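Long-range contact in transcriptional regulator (Pyrococcus horikoshii, PDB 1UDD), which is of unknown function but belongs to the all-helical TenA/THI-4/PqqC family and is named a transcriptional regulator: residues A[38-49]-A[204-215]. Numbering follows the deposited sequence.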
loop_
_atom_site.group_PDB
_atom_site.type_symbol
_atom_site.label_atom_id
_atom_site.label_comp_id
_atom_site.label_asym_id
_atom_site.label_seq_id
_atom_site.Cartn_x
_atom_site.Cartn_y
_atom_site.Cartn_z
ATOM N N LYS A 38 8.906 33.387 -14.399
ATOM C CA LYS A 38 9.207 31.970 -14.514
ATOM C C LYS A 38 9.413 31.354 -13.141
ATOM O O LYS A 38 9.078 30.195 -12.922
ATOM C CB LYS A 38 10.452 31.752 -15.380
ATOM C CG LYS A 38 10.244 32.144 -16.827
ATOM C CD LYS A 38 11.384 31.699 -17.709
ATOM C CE LYS A 38 10.946 31.719 -19.166
ATOM N NZ LYS A 38 11.993 31.184 -20.085
ATOM N N PHE A 39 9.956 32.132 -12.214
ATOM C CA PHE A 39 10.190 31.642 -10.859
ATOM C C PHE A 39 8.849 31.394 -10.186
ATOM O O PHE A 39 8.663 30.381 -9.507
ATOM C CB PHE A 39 11.008 32.661 -10.055
ATOM C CG PHE A 39 11.417 32.182 -8.685
ATOM C CD1 PHE A 39 12.169 31.021 -8.533
ATOM C CD2 PHE A 39 11.083 32.914 -7.549
ATOM C CE1 PHE A 39 12.588 30.592 -7.269
ATOM C CE2 PHE A 39 11.493 32.501 -6.279
ATOM C CZ PHE A 39 12.253 31.329 -6.139
ATOM N N LYS A 40 7.905 32.312 -10.381
ATOM C CA LYS A 40 6.588 32.149 -9.782
ATOM C C LYS A 40 5.901 30.894 -10.307
ATOM O O LYS A 40 5.256 30.188 -9.544
ATOM C CB LYS A 40 5.713 33.379 -10.038
ATOM C CG LYS A 40 6.196 34.622 -9.317
ATOM C CD LYS A 40 5.285 35.799 -9.610
ATOM C CE LYS A 40 5.862 37.104 -9.098
ATOM N NZ LYS A 40 4.923 38.236 -9.364
ATOM N N PHE A 41 6.032 30.613 -11.601
ATOM C CA PHE A 41 5.407 29.412 -12.159
ATOM C C PHE A 41 5.996 28.169 -11.487
ATOM O O PHE A 41 5.279 27.211 -11.176
ATOM C CB PHE A 41 5.653 29.317 -13.662
ATOM C CG PHE A 41 4.997 28.135 -14.294
ATOM C CD1 PHE A 41 3.655 28.184 -14.670
ATOM C CD2 PHE A 41 5.703 26.952 -14.478
ATOM C CE1 PHE A 41 3.023 27.063 -15.224
ATOM C CE2 PHE A 41 5.086 25.831 -15.025
ATOM C CZ PHE A 41 3.740 25.884 -15.400
ATOM N N TYR A 42 7.311 28.201 -11.285
ATOM C CA TYR A 42 8.038 27.117 -10.640
ATOM C C TYR A 42 7.598 26.974 -9.184
ATOM O O TYR A 42 7.187 25.887 -8.759
ATOM C CB TYR A 42 9.552 27.387 -10.724
ATOM C CG TYR A 42 10.404 26.577 -9.767
ATOM C CD1 TYR A 42 10.529 25.188 -9.900
ATOM C CD2 TYR A 42 11.065 27.198 -8.712
ATOM C CE1 TYR A 42 11.293 24.443 -8.996
ATOM C CE2 TYR A 42 11.824 26.469 -7.805
ATOM C CZ TYR A 42 11.932 25.094 -7.952
ATOM O OH TYR A 42 12.652 24.384 -7.026
ATOM N N VAL A 43 7.674 28.064 -8.417
ATOM C CA VAL A 43 7.272 28.005 -7.016
ATOM C C VAL A 43 5.863 27.430 -6.910
ATOM O O VAL A 43 5.597 26.555 -6.082
ATOM C CB VAL A 43 7.321 29.401 -6.338
ATOM C CG1 VAL A 43 6.702 29.327 -4.938
ATOM C CG2 VAL A 43 8.767 29.878 -6.228
ATOM N N LEU A 44 4.967 27.912 -7.764
ATOM C CA LEU A 44 3.588 27.433 -7.770
ATOM C C LEU A 44 3.530 25.912 -7.925
ATOM O O LEU A 44 2.802 25.235 -7.194
ATOM C CB LEU A 44 2.802 28.101 -8.901
ATOM C CG LEU A 44 1.812 29.209 -8.513
ATOM C CD1 LEU A 44 2.464 30.186 -7.557
ATOM C CD2 LEU A 44 1.328 29.927 -9.775
ATOM N N GLN A 45 4.296 25.381 -8.874
ATOM C CA GLN A 45 4.329 23.946 -9.113
ATOM C C GLN A 45 4.939 23.193 -7.920
ATOM O O GLN A 45 4.805 21.972 -7.827
ATOM C CB GLN A 45 5.140 23.639 -10.374
ATOM C CG GLN A 45 4.514 24.083 -11.688
ATOM C CD GLN A 45 3.274 23.287 -12.056
ATOM O OE1 GLN A 45 3.308 22.056 -12.143
ATOM N NE2 GLN A 45 2.167 23.992 -12.285
ATOM N N ASP A 46 5.594 23.916 -7.010
ATOM C CA ASP A 46 6.212 23.289 -5.847
ATOM C C ASP A 46 5.262 22.762 -4.782
ATOM O O ASP A 46 5.659 21.919 -3.974
ATOM C CB ASP A 46 7.209 24.229 -5.170
ATOM C CG ASP A 46 8.484 24.386 -5.963
ATOM O OD1 ASP A 46 8.896 23.421 -6.640
ATOM O OD2 ASP A 46 9.084 25.477 -5.905
ATOM N N PHE A 47 4.022 23.250 -4.747
ATOM C CA PHE A 47 3.094 22.747 -3.737
ATOM C C PHE A 47 2.905 21.243 -3.907
ATOM O O PHE A 47 3.074 20.463 -2.968
ATOM C CB PHE A 47 1.728 23.415 -3.844
ATOM C CG PHE A 47 0.753 22.915 -2.831
ATOM C CD1 PHE A 47 0.938 23.194 -1.479
ATOM C CD2 PHE A 47 -0.337 22.136 -3.217
ATOM C CE1 PHE A 47 0.044 22.702 -0.518
ATOM C CE2 PHE A 47 -1.238 21.638 -2.264
ATOM C CZ PHE A 47 -1.043 21.924 -0.912
ATOM N N ASN A 48 2.556 20.846 -5.121
ATOM C CA ASN A 48 2.335 19.448 -5.428
ATOM C C ASN A 48 3.573 18.606 -5.124
ATOM O O ASN A 48 3.462 17.425 -4.787
ATOM C CB ASN A 48 1.964 19.289 -6.892
ATOM C CG ASN A 48 1.383 17.936 -7.181
ATOM O OD1 ASN A 48 0.348 17.575 -6.622
ATOM N ND2 ASN A 48 2.044 17.168 -8.048
ATOM N N TYR A 49 4.744 19.219 -5.261
ATOM C CA TYR A 49 6.014 18.557 -5.005
ATOM C C TYR A 49 6.142 18.365 -3.491
ATOM O O TYR A 49 6.523 17.294 -3.013
ATOM C CB TYR A 49 7.154 19.435 -5.548
ATOM C CG TYR A 49 8.517 18.765 -5.670
ATOM C CD1 TYR A 49 9.346 19.038 -6.765
ATOM C CD2 TYR A 49 9.003 17.914 -4.675
ATOM C CE1 TYR A 49 10.626 18.485 -6.867
ATOM C CE2 TYR A 49 10.286 17.355 -4.769
ATOM C CZ TYR A 49 11.086 17.648 -5.866
ATOM O OH TYR A 49 12.358 17.133 -5.948
ATOM N N GLU A 204 13.961 15.098 -12.425
ATOM C CA GLU A 204 14.476 16.374 -11.950
ATOM C C GLU A 204 14.758 17.305 -13.131
ATOM O O GLU A 204 14.403 18.482 -13.104
ATOM C CB GLU A 204 15.769 16.175 -11.140
ATOM C CG GLU A 204 15.564 15.774 -9.678
ATOM C CD GLU A 204 14.726 16.780 -8.891
ATOM O OE1 GLU A 204 14.793 17.990 -9.199
ATOM O OE2 GLU A 204 14.012 16.366 -7.947
ATOM N N LEU A 205 15.413 16.772 -14.155
ATOM C CA LEU A 205 15.745 17.550 -15.339
ATOM C C LEU A 205 14.451 17.978 -16.022
ATOM O O LEU A 205 14.289 19.138 -16.414
ATOM C CB LEU A 205 16.613 16.714 -16.291
ATOM C CG LEU A 205 17.075 17.343 -17.609
ATOM C CD1 LEU A 205 17.646 18.723 -17.374
ATOM C CD2 LEU A 205 18.114 16.436 -18.253
ATOM N N ALA A 206 13.517 17.038 -16.125
ATOM C CA ALA A 206 12.231 17.304 -16.755
ATOM C C ALA A 206 11.482 18.387 -15.995
ATOM O O ALA A 206 10.777 19.209 -16.594
ATOM C CB ALA A 206 11.391 16.022 -16.796
ATOM N N PHE A 207 11.629 18.384 -14.675
ATOM C CA PHE A 207 10.938 19.359 -13.853
ATOM C C PHE A 207 11.441 20.773 -14.153
ATOM O O PHE A 207 10.652 21.712 -14.263
ATOM C CB PHE A 207 11.134 19.045 -12.369
ATOM C CG PHE A 207 10.008 19.519 -11.494
ATOM C CD1 PHE A 207 8.859 18.738 -11.332
ATOM C CD2 PHE A 207 10.101 20.730 -10.806
ATOM C CE1 PHE A 207 7.817 19.156 -10.486
ATOM C CE2 PHE A 207 9.074 21.157 -9.966
ATOM C CZ PHE A 207 7.927 20.366 -9.801
ATOM N N TRP A 208 12.755 20.929 -14.268
ATOM C CA TRP A 208 13.303 22.244 -14.561
ATOM C C TRP A 208 12.837 22.644 -15.946
ATOM O O TRP A 208 12.452 23.787 -16.176
ATOM C CB TRP A 208 14.837 22.224 -14.498
ATOM C CG TRP A 208 15.355 22.012 -13.107
ATOM C CD1 TRP A 208 16.096 20.956 -12.660
ATOM C CD2 TRP A 208 15.171 22.880 -11.982
ATOM N NE1 TRP A 208 16.388 21.115 -11.331
ATOM C CE2 TRP A 208 15.832 22.287 -10.887
ATOM C CE3 TRP A 208 14.511 24.110 -11.796
ATOM C CZ2 TRP A 208 15.855 22.874 -9.617
ATOM C CZ3 TRP A 208 14.535 24.696 -10.533
ATOM C CH2 TRP A 208 15.205 24.074 -9.458
ATOM N N GLU A 209 12.848 21.681 -16.860
ATOM C CA GLU A 209 12.445 21.933 -18.231
ATOM C C GLU A 209 11.012 22.432 -18.325
ATOM O O GLU A 209 10.728 23.374 -19.061
ATOM C CB GLU A 209 12.610 20.662 -19.065
ATOM C CG GLU A 209 12.304 20.832 -20.553
ATOM C CD GLU A 209 13.103 21.959 -21.201
ATOM O OE1 GLU A 209 14.304 22.093 -20.873
ATOM O OE2 GLU A 209 12.533 22.697 -22.043
ATOM N N MET A 210 10.104 21.809 -17.581
ATOM C CA MET A 210 8.717 22.240 -17.638
ATOM C C MET A 210 8.550 23.585 -16.941
ATOM O O MET A 210 7.641 24.350 -17.266
ATOM C CB MET A 210 7.800 21.183 -17.017
ATOM C CG MET A 210 7.838 21.118 -15.530
ATOM S SD MET A 210 6.586 22.136 -14.793
ATOM C CE MET A 210 6.894 21.715 -13.037
ATOM N N ALA A 211 9.419 23.869 -15.976
ATOM C CA ALA A 211 9.360 25.143 -15.280
ATOM C C ALA A 211 9.853 26.212 -16.263
ATOM O O ALA A 211 9.414 27.356 -16.234
ATOM C CB ALA A 211 10.245 25.110 -14.049
ATOM N N TRP A 212 10.774 25.817 -17.136
ATOM C CA TRP A 212 11.332 26.719 -18.132
ATOM C C TRP A 212 10.298 26.979 -19.225
ATOM O O TRP A 212 10.145 28.109 -19.687
ATOM C CB TRP A 212 12.604 26.108 -18.738
ATOM C CG TRP A 212 13.258 26.968 -19.779
ATOM C CD1 TRP A 212 13.325 26.725 -21.125
ATOM C CD2 TRP A 212 13.921 28.222 -19.564
ATOM N NE1 TRP A 212 13.988 27.752 -21.758
ATOM C CE2 TRP A 212 14.363 28.683 -20.824
ATOM C CE3 TRP A 212 14.185 28.999 -18.428
ATOM C CZ2 TRP A 212 15.054 29.893 -20.980
ATOM C CZ3 TRP A 212 14.877 30.206 -18.585
ATOM C CH2 TRP A 212 15.300 30.636 -19.853
ATOM N N ARG A 213 9.586 25.928 -19.623
ATOM C CA ARG A 213 8.562 26.029 -20.647
ATOM C C ARG A 213 7.266 26.640 -20.132
ATOM O O ARG A 213 6.477 27.166 -20.908
ATOM C CB ARG A 213 8.276 24.650 -21.232
ATOM C CG ARG A 213 9.412 24.109 -22.075
ATOM C CD ARG A 213 9.031 22.775 -22.681
ATOM N NE ARG A 213 9.968 22.351 -23.717
ATOM C CZ ARG A 213 10.226 23.049 -24.820
ATOM N NH1 ARG A 213 9.619 24.213 -25.033
ATOM N NH2 ARG A 213 11.083 22.579 -25.719
ATOM N N GLY A 214 7.043 26.576 -18.824
ATOM C CA GLY A 214 5.820 27.134 -18.273
ATOM C C GLY A 214 4.646 26.270 -18.689
ATOM O O GLY A 214 3.536 26.756 -18.909
ATOM N N GLY A 215 4.910 24.971 -18.797
ATOM C CA GLY A 215 3.901 24.012 -19.195
ATOM C C GLY A 215 4.627 22.736 -19.578
ATOM O O GLY A 215 5.862 22.703 -19.394
#
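Phe207 fills a hole on helix 36-63 made by Tyr42, Gln45, Asp46 and Tyr49, a knobs-into-holes fit between the segments 38-49 and 204-213, whose axes run at 131° to each other. Aromatic contacts dominate. Tyr49 turns its edge to the face of Phe207 in a T-shaped pair, ring planes 80° apart, CD1 reaching Phe207 CZ at 3.6 Å. Tyr42 and the six-membered ring of Trp208 are tilted only modestly against each other and displaced, so that little more than their rims meet; the rim atom CZ3 of Trp208 sits over one face of the tyrosine, while Asp46 OD2 lies above the rim of the opposite face. Where helix 190-213 ends, Gly214 takes positive phi and its CA rests on the face of Phe41, a CH-pi contact. The sulfur of Met210 meets that ring at its edge, SD 4.0 Å from Phe41 CE2, and the methyl beyond it touches Gln45 CG.

Polar contacts mark both ends. With CG beside the backbone N (chi1 -67°) and the chain extended beyond it, Lys38 carries NZ over the Trp212 six-membered ring, 3.2 Å from its centroid: a cation-pi contact. At the far end Tyr49 OH donates to the syn lone pair of Glu204 OE2 at 2.7 Å, and Tyr113 also hydrogen-bonds this oxygen of the buried Glu204.

The contact thus joins helix 36-63 to the C-terminal helix 190-213 in the helical bundle. Helix 24-31 packs on Lys38, Trp208, Ala211 and Trp212, whereas helix 126-146 touches Tyr49 and Glu204 and supplies Tyr140, hydrogen-bonded to Tyr42 OH.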